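Local coordinates for neuraminidase (Influenza A virus, PDB 4K3Y), which forms a tetrameric neuraminidase-like surface glycoprotein of a bat influenza A virus, with the sialidase propeller fold but probably without conventional sialidase activity, at residues D153-A161 and H171-G179; F194-T202 and I264-S272. All coordinates share one frame; numbering follows the deposited sequence.

Contact 1 (D153-A161 and H171-G179); sequences DGTCYTIIA and HRLYRLVNG. With NAG (2-acetamido-2-deoxy-beta-D-glucopyranose), chain H.
Y157 and R175 sit opposite each other as a non-hydrogen-bonded pair in the antiparallel hairpin that makes the two middle strands of a four-stranded beta-propeller blade. Outward along Y157, CB passes 3.7 Å from Y174 O, CD2 and CE2 then run beside R175 CB, CE2 at 3.8 Å, and R175 NH1 reaches the ring edge in its plane. At the tip, Y157 OH is hydrogen-bonded to T155 OG1 (2.8 Å), two residues back on its own strand. The arginine lies alongside, pointing the same way, with its guanidinium plane turned 74° from the ring; its NE and NH1 are bonded to A182 O and Q226 O, which fix the group.

On the other face, I160 and Y174 cross at about a right angle, I160 CB 4.1 Å from Y174 CE1. T158 CG2, set between the backbone N and the carbonyl carbon, lies 3.9 Å from Y174 CB, while OG1 is hydrogen-bonded to Q145 OE1. Paired backbone bonds join C156 to L176, T158 to Y174 and I160 to R172. Just past the last strand residue, N178 ND2 carries the N-linked glycan, and V177 CG1 packs 3.7 Å from C8 of the NAG acetyl group.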
# COMPACT_ATOMS: atom_id res chain seq x y z
N ASP C 153 27.44 -9.66 -4.69
CA ASP C 153 27.59 -10.21 -6.03
C ASP C 153 26.98 -11.62 -6.10
O ASP C 153 27.64 -12.57 -6.53
CB ASP C 153 29.08 -10.24 -6.41
CG ASP C 153 29.30 -10.26 -7.90
OD1 ASP C 153 28.43 -9.75 -8.65
OD2 ASP C 153 30.35 -10.76 -8.34
N GLY C 154 25.72 -11.74 -5.67
CA GLY C 154 24.99 -12.99 -5.79
C GLY C 154 25.05 -13.97 -4.62
O GLY C 154 24.06 -14.68 -4.36
N THR C 155 26.18 -14.05 -3.93
CA THR C 155 26.28 -14.97 -2.79
C THR C 155 26.02 -14.27 -1.45
O THR C 155 26.39 -13.11 -1.25
CB THR C 155 27.62 -15.77 -2.76
OG1 THR C 155 28.67 -14.95 -2.26
CG2 THR C 155 27.97 -16.30 -4.16
N CYS C 156 25.37 -14.99 -0.53
CA CYS C 156 25.08 -14.45 0.80
C CYS C 156 25.75 -15.28 1.87
O CYS C 156 25.75 -16.51 1.81
CB CYS C 156 23.58 -14.41 1.05
SG CYS C 156 22.67 -13.35 -0.08
N TYR C 157 26.31 -14.61 2.87
CA TYR C 157 26.98 -15.31 3.97
C TYR C 157 26.31 -15.04 5.33
O TYR C 157 25.80 -13.95 5.60
CB TYR C 157 28.47 -14.95 4.00
CG TYR C 157 29.17 -15.10 2.66
CD1 TYR C 157 29.20 -14.04 1.74
CD2 TYR C 157 29.78 -16.29 2.30
CE1 TYR C 157 29.83 -14.17 0.51
CE2 TYR C 157 30.42 -16.43 1.07
CZ TYR C 157 30.44 -15.37 0.18
OH TYR C 157 31.07 -15.52 -1.03
N THR C 158 26.26 -16.07 6.17
CA THR C 158 25.68 -15.94 7.50
C THR C 158 26.37 -16.91 8.45
O THR C 158 27.00 -17.87 8.00
CB THR C 158 24.15 -16.19 7.50
OG1 THR C 158 23.62 -15.94 8.81
CG2 THR C 158 23.83 -17.62 7.08
N ILE C 159 26.25 -16.65 9.75
CA ILE C 159 26.86 -17.51 10.76
C ILE C 159 25.78 -18.08 11.68
O ILE C 159 24.89 -17.36 12.11
CB ILE C 159 27.94 -16.76 11.55
CG1 ILE C 159 29.00 -16.22 10.59
CG2 ILE C 159 28.57 -17.67 12.60
CD1 ILE C 159 29.84 -15.07 11.11
N ILE C 160 25.85 -19.38 11.96
CA ILE C 160 24.86 -20.04 12.82
C ILE C 160 25.51 -20.75 14.00
O ILE C 160 26.54 -21.40 13.86
CB ILE C 160 23.99 -21.02 12.02
CG1 ILE C 160 23.25 -20.27 10.91
CG2 ILE C 160 23.01 -21.78 12.93
CD1 ILE C 160 22.29 -21.12 10.14
N ALA C 161 24.88 -20.62 15.17
CA ALA C 161 25.42 -21.18 16.40
C ALA C 161 24.67 -22.44 16.83
O ALA C 161 23.44 -22.52 16.73
CB ALA C 161 25.38 -20.14 17.50
N HIS C 171 30.19 -23.08 16.01
CA HIS C 171 29.74 -22.06 15.06
C HIS C 171 30.14 -22.39 13.62
O HIS C 171 31.21 -22.95 13.38
CB HIS C 171 30.26 -20.68 15.48
CG HIS C 171 30.02 -20.38 16.93
ND1 HIS C 171 28.82 -19.88 17.40
CD2 HIS C 171 30.80 -20.58 18.02
CE1 HIS C 171 28.89 -19.75 18.71
NE2 HIS C 171 30.08 -20.17 19.11
N ARG C 172 29.27 -22.07 12.68
CA ARG C 172 29.50 -22.41 11.29
C ARG C 172 29.30 -21.24 10.33
O ARG C 172 28.37 -20.44 10.49
CB ARG C 172 28.59 -23.57 10.88
CG ARG C 172 29.04 -24.90 11.44
CD ARG C 172 28.10 -25.99 10.99
NE ARG C 172 28.58 -27.32 11.37
CZ ARG C 172 28.00 -28.45 10.98
NH1 ARG C 172 26.92 -28.41 10.20
NH2 ARG C 172 28.50 -29.63 11.36
N LEU C 173 30.18 -21.16 9.35
CA LEU C 173 30.08 -20.18 8.28
C LEU C 173 29.27 -20.75 7.11
O LEU C 173 29.65 -21.75 6.51
CB LEU C 173 31.47 -19.79 7.80
CG LEU C 173 31.75 -18.29 7.73
CD1 LEU C 173 33.06 -18.04 7.00
CD2 LEU C 173 30.59 -17.57 7.04
N TYR C 174 28.14 -20.13 6.78
CA TYR C 174 27.32 -20.60 5.67
C TYR C 174 27.38 -19.66 4.46
O TYR C 174 27.28 -18.44 4.60
CB TYR C 174 25.86 -20.82 6.10
CG TYR C 174 25.64 -22.08 6.90
CD1 TYR C 174 25.88 -22.11 8.27
CD2 TYR C 174 25.19 -23.25 6.29
CE1 TYR C 174 25.69 -23.25 9.01
CE2 TYR C 174 25.00 -24.41 7.03
CZ TYR C 174 25.25 -24.40 8.39
OH TYR C 174 25.06 -25.52 9.16
N ARG C 175 27.55 -20.25 3.27
CA ARG C 175 27.46 -19.49 2.03
C ARG C 175 26.16 -19.88 1.34
O ARG C 175 25.81 -21.06 1.31
CB ARG C 175 28.68 -19.77 1.15
CG ARG C 175 28.36 -20.05 -0.33
CD ARG C 175 29.60 -20.15 -1.23
NE ARG C 175 30.65 -21.01 -0.69
CZ ARG C 175 31.91 -20.61 -0.52
NH1 ARG C 175 32.26 -19.37 -0.85
NH2 ARG C 175 32.81 -21.44 -0.01
N LEU C 176 25.44 -18.90 0.81
CA LEU C 176 24.14 -19.17 0.20
C LEU C 176 23.97 -18.51 -1.15
O LEU C 176 24.27 -17.32 -1.33
CB LEU C 176 23.01 -18.70 1.11
CG LEU C 176 22.88 -19.40 2.46
CD1 LEU C 176 22.41 -18.38 3.47
CD2 LEU C 176 21.91 -20.57 2.39
N VAL C 177 23.47 -19.28 -2.10
CA VAL C 177 23.15 -18.74 -3.41
C VAL C 177 21.65 -18.89 -3.66
O VAL C 177 21.11 -19.99 -3.54
CB VAL C 177 23.97 -19.43 -4.49
CG1 VAL C 177 23.14 -19.58 -5.75
CG2 VAL C 177 25.23 -18.63 -4.77
N ASN C 178 20.99 -17.78 -3.97
CA ASN C 178 19.55 -17.78 -4.28
C ASN C 178 18.69 -18.57 -3.29
O ASN C 178 17.72 -19.22 -3.69
CB ASN C 178 19.30 -18.33 -5.69
CG ASN C 178 19.85 -17.42 -6.79
OD1 ASN C 178 20.50 -16.40 -6.52
ND2 ASN C 178 19.59 -17.82 -8.04
N GLY C 179 19.05 -18.54 -2.02
CA GLY C 179 18.26 -19.22 -1.02
C GLY C 179 18.68 -20.65 -0.71
O GLY C 179 18.09 -21.29 0.16
C1 NAG H . 20.00 -16.84 -9.02
C2 NAG H . 20.71 -17.63 -10.11
C3 NAG H . 21.09 -16.72 -11.27
C4 NAG H . 19.90 -15.90 -11.74
C5 NAG H . 19.18 -15.21 -10.57
C6 NAG H . 17.87 -14.57 -11.02
C7 NAG H . 22.05 -19.59 -9.49
C8 NAG H . 23.47 -20.08 -9.39
N2 NAG H . 21.91 -18.27 -9.59
O3 NAG H . 21.61 -17.48 -12.34
O4 NAG H . 20.35 -14.93 -12.66
O5 NAG H . 18.89 -16.14 -9.55
O6 NAG H . 16.91 -15.57 -11.28
O7 NAG H . 21.10 -20.37 -9.48

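Contact 2 (F194-T202 and I264-S272); sequences FEFPTCYYT and IQGFMIEGS
F196 and Q265 have their CA atoms 5.9 Å apart, and from there the two chains run in roughly the same direction, 29° apart, and spread until the CA atoms of Y200 and I269 are 8.5 Å from each other. The gap is bridged by side chains. At the close end, F196 takes positive phi and psi where the chain turns its corner, and Q265 reaches over to it. Q265 CG stands anti to the backbone N (chi1 176°) and the chain beyond is extended, bringing CD to 3.6 Å from F196 CB. NE2 gives F196 O a weak, bent hydrogen bond of 3.3 Å; the stronger partner of this amide is A146.

T198 comes next: its CG2 lies against Q265 NE2, and its OG1 is 3.7 Å from F267 CB. Strands 197-202 and the short 268-269 are the first strands of two successive blades of the neuraminidase beta-propeller, and they meet close to the centre of the molecule. Each bonds to the second strand of its own blade, T198 with T209 and I269 with W275, while L321 of the strand 315-322 packs on both Y200 and F267.

Y200 spans the wide end. Its CG is placed between the backbone N and the carbonyl carbon (chi1 64°), which sends the ring across the gap, with CZ 4.3 Å from I269 CG2. The hydroxyl OH donates to E270 O at 2.7 Å, in the carbonyl plane on a lone pair, and the acceptor sits at the ring's edge. E270 CB approaches the same hydroxyl, but beyond it the side chain bends at chi2 and turns away, OE2 to T296 OG1 and OE1 to L297 N.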
# COMPACT_ATOMS: atom_id res chain seq x y z
N PHE C 194 31.04 -17.29 20.51
CA PHE C 194 30.86 -16.33 19.41
C PHE C 194 29.40 -16.18 18.96
O PHE C 194 29.03 -16.64 17.86
CB PHE C 194 31.74 -16.75 18.23
CG PHE C 194 31.99 -15.65 17.23
CD1 PHE C 194 32.81 -14.58 17.56
CD2 PHE C 194 31.43 -15.70 15.95
CE1 PHE C 194 33.07 -13.55 16.65
CE2 PHE C 194 31.68 -14.68 15.03
CZ PHE C 194 32.50 -13.60 15.38
N GLU C 195 28.58 -15.53 19.78
CA GLU C 195 27.14 -15.40 19.47
C GLU C 195 26.77 -14.08 18.79
O GLU C 195 27.47 -13.08 18.96
CB GLU C 195 26.29 -15.56 20.73
CG GLU C 195 26.50 -16.87 21.48
CD GLU C 195 25.76 -18.05 20.87
OE1 GLU C 195 24.72 -17.85 20.19
OE2 GLU C 195 26.22 -19.19 21.08
N PHE C 196 25.69 -14.10 18.01
CA PHE C 196 25.13 -12.88 17.39
C PHE C 196 26.12 -11.98 16.64
O PHE C 196 26.12 -10.77 16.89
CB PHE C 196 24.46 -12.01 18.46
CG PHE C 196 23.68 -12.79 19.45
CD1 PHE C 196 22.59 -13.55 19.03
CD2 PHE C 196 24.02 -12.78 20.79
CE1 PHE C 196 21.85 -14.29 19.94
CE2 PHE C 196 23.28 -13.52 21.71
CZ PHE C 196 22.19 -14.28 21.28
N PRO C 197 26.95 -12.54 15.74
CA PRO C 197 27.84 -11.59 15.06
C PRO C 197 27.08 -10.56 14.21
O PRO C 197 26.07 -10.90 13.57
CB PRO C 197 28.69 -12.50 14.15
CG PRO C 197 27.90 -13.78 14.01
CD PRO C 197 27.14 -13.94 15.30
N THR C 198 27.53 -9.31 14.26
CA THR C 198 27.05 -8.27 13.34
C THR C 198 28.21 -7.95 12.43
O THR C 198 29.37 -7.88 12.86
CB THR C 198 26.59 -6.98 14.05
OG1 THR C 198 27.41 -6.73 15.20
CG2 THR C 198 25.18 -7.13 14.51
N CYS C 199 27.90 -7.76 11.16
CA CYS C 199 28.95 -7.78 10.17
C CYS C 199 28.90 -6.59 9.23
O CYS C 199 27.86 -5.94 9.09
CB CYS C 199 28.90 -9.10 9.40
SG CYS C 199 28.77 -10.59 10.45
N TYR C 200 30.03 -6.32 8.58
CA TYR C 200 30.08 -5.37 7.48
C TYR C 200 31.09 -5.86 6.45
O TYR C 200 31.94 -6.69 6.75
CB TYR C 200 30.44 -3.96 7.97
CG TYR C 200 31.82 -3.83 8.58
CD1 TYR C 200 32.06 -4.19 9.90
CD2 TYR C 200 32.87 -3.33 7.83
CE1 TYR C 200 33.33 -4.06 10.45
CE2 TYR C 200 34.13 -3.20 8.38
CZ TYR C 200 34.35 -3.57 9.68
OH TYR C 200 35.60 -3.44 10.22
N TYR C 201 30.98 -5.37 5.22
CA TYR C 201 31.93 -5.73 4.18
C TYR C 201 32.82 -4.54 3.82
O TYR C 201 32.33 -3.41 3.64
CB TYR C 201 31.19 -6.20 2.91
CG TYR C 201 32.09 -6.49 1.73
CD1 TYR C 201 32.73 -7.72 1.62
CD2 TYR C 201 32.31 -5.55 0.74
CE1 TYR C 201 33.56 -8.01 0.56
CE2 TYR C 201 33.15 -5.82 -0.34
CZ TYR C 201 33.77 -7.06 -0.43
OH TYR C 201 34.60 -7.37 -1.48
N THR C 202 34.12 -4.78 3.73
CA THR C 202 34.99 -3.84 3.05
C THR C 202 36.30 -4.51 2.68
O THR C 202 36.71 -5.47 3.35
CB THR C 202 35.25 -2.59 3.91
OG1 THR C 202 35.92 -1.59 3.12
CG2 THR C 202 36.08 -2.94 5.14
N ILE C 264 25.81 -8.97 25.65
CA ILE C 264 24.74 -8.53 24.77
C ILE C 264 25.32 -8.28 23.38
O ILE C 264 26.50 -7.96 23.24
CB ILE C 264 24.04 -7.30 25.36
CG1 ILE C 264 22.68 -7.06 24.69
CG2 ILE C 264 24.96 -6.06 25.29
CD1 ILE C 264 21.70 -6.36 25.59
N GLN C 265 24.50 -8.46 22.35
CA GLN C 265 24.93 -8.21 20.98
C GLN C 265 25.33 -6.76 20.85
O GLN C 265 24.63 -5.85 21.31
CB GLN C 265 23.79 -8.54 20.02
CG GLN C 265 24.02 -8.25 18.56
CD GLN C 265 22.88 -8.83 17.74
OE1 GLN C 265 21.72 -8.86 18.21
NE2 GLN C 265 23.19 -9.33 16.54
N GLY C 266 26.48 -6.55 20.22
CA GLY C 266 27.02 -5.23 20.02
C GLY C 266 28.15 -5.37 19.03
O GLY C 266 28.47 -6.49 18.62
N PHE C 267 28.76 -4.25 18.68
CA PHE C 267 29.68 -4.22 17.55
C PHE C 267 30.96 -3.46 17.82
O PHE C 267 31.06 -2.64 18.75
CB PHE C 267 28.97 -3.59 16.33
CG PHE C 267 28.53 -2.15 16.54
CD1 PHE C 267 27.27 -1.86 17.06
CD2 PHE C 267 29.39 -1.09 16.22
CE1 PHE C 267 26.87 -0.54 17.27
CE2 PHE C 267 28.98 0.24 16.43
CZ PHE C 267 27.73 0.51 16.96
N MET C 268 31.96 -3.75 16.99
CA MET C 268 33.17 -2.97 16.87
C MET C 268 33.34 -2.68 15.38
O MET C 268 32.92 -3.48 14.54
CB MET C 268 34.37 -3.76 17.40
CG MET C 268 34.39 -4.00 18.92
SD MET C 268 35.69 -5.15 19.42
CE MET C 268 35.53 -5.12 21.22
N ILE C 269 33.95 -1.54 15.05
CA ILE C 269 34.26 -1.28 13.65
C ILE C 269 35.77 -1.20 13.46
O ILE C 269 36.43 -0.36 14.07
CB ILE C 269 33.65 0.04 13.14
CG1 ILE C 269 32.13 0.04 13.34
CG2 ILE C 269 34.01 0.26 11.66
CD1 ILE C 269 31.47 1.38 13.01
N GLU C 270 36.30 -2.08 12.61
CA GLU C 270 37.74 -2.10 12.34
C GLU C 270 38.10 -1.35 11.05
O GLU C 270 37.60 -1.66 9.96
CB GLU C 270 38.26 -3.53 12.25
CG GLU C 270 39.65 -3.65 11.65
CD GLU C 270 40.76 -3.32 12.64
OE1 GLU C 270 40.45 -2.81 13.74
OE2 GLU C 270 41.93 -3.58 12.31
N GLY C 271 38.98 -0.36 11.17
CA GLY C 271 39.32 0.45 10.02
C GLY C 271 40.64 1.15 10.19
O GLY C 271 41.44 0.81 11.07
N SER C 272 40.88 2.12 9.31
CA SER C 272 41.96 3.07 9.49
C SER C 272 41.65 3.74 10.81
O SER C 272 42.51 3.89 11.69
CB SER C 272 41.91 4.09 8.36
OG SER C 272 40.56 4.26 7.94

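In the fold
Both contacts are mostly buried, but contact 1 lies about 15 Å from the chain centre and contact 2 about 7 Å, centre to centre. Contact 1 works inside one blade, with regular backbone pairing and a glycosylated outer end; contact 2 works between two other blades, through side-chain packing and two side-chain bonds to carbonyl oxygens, one of them weak. They share no strand, yet they touch: I159 CD1 packs on P197 CG at 3.7 Å, and A161 CB on E195 OE1. Q145, the partner of T158, also bonds P197 O through NE2. R143 likewise ties the two, pairing with the A161 backbone while forming a salt bridge to E195.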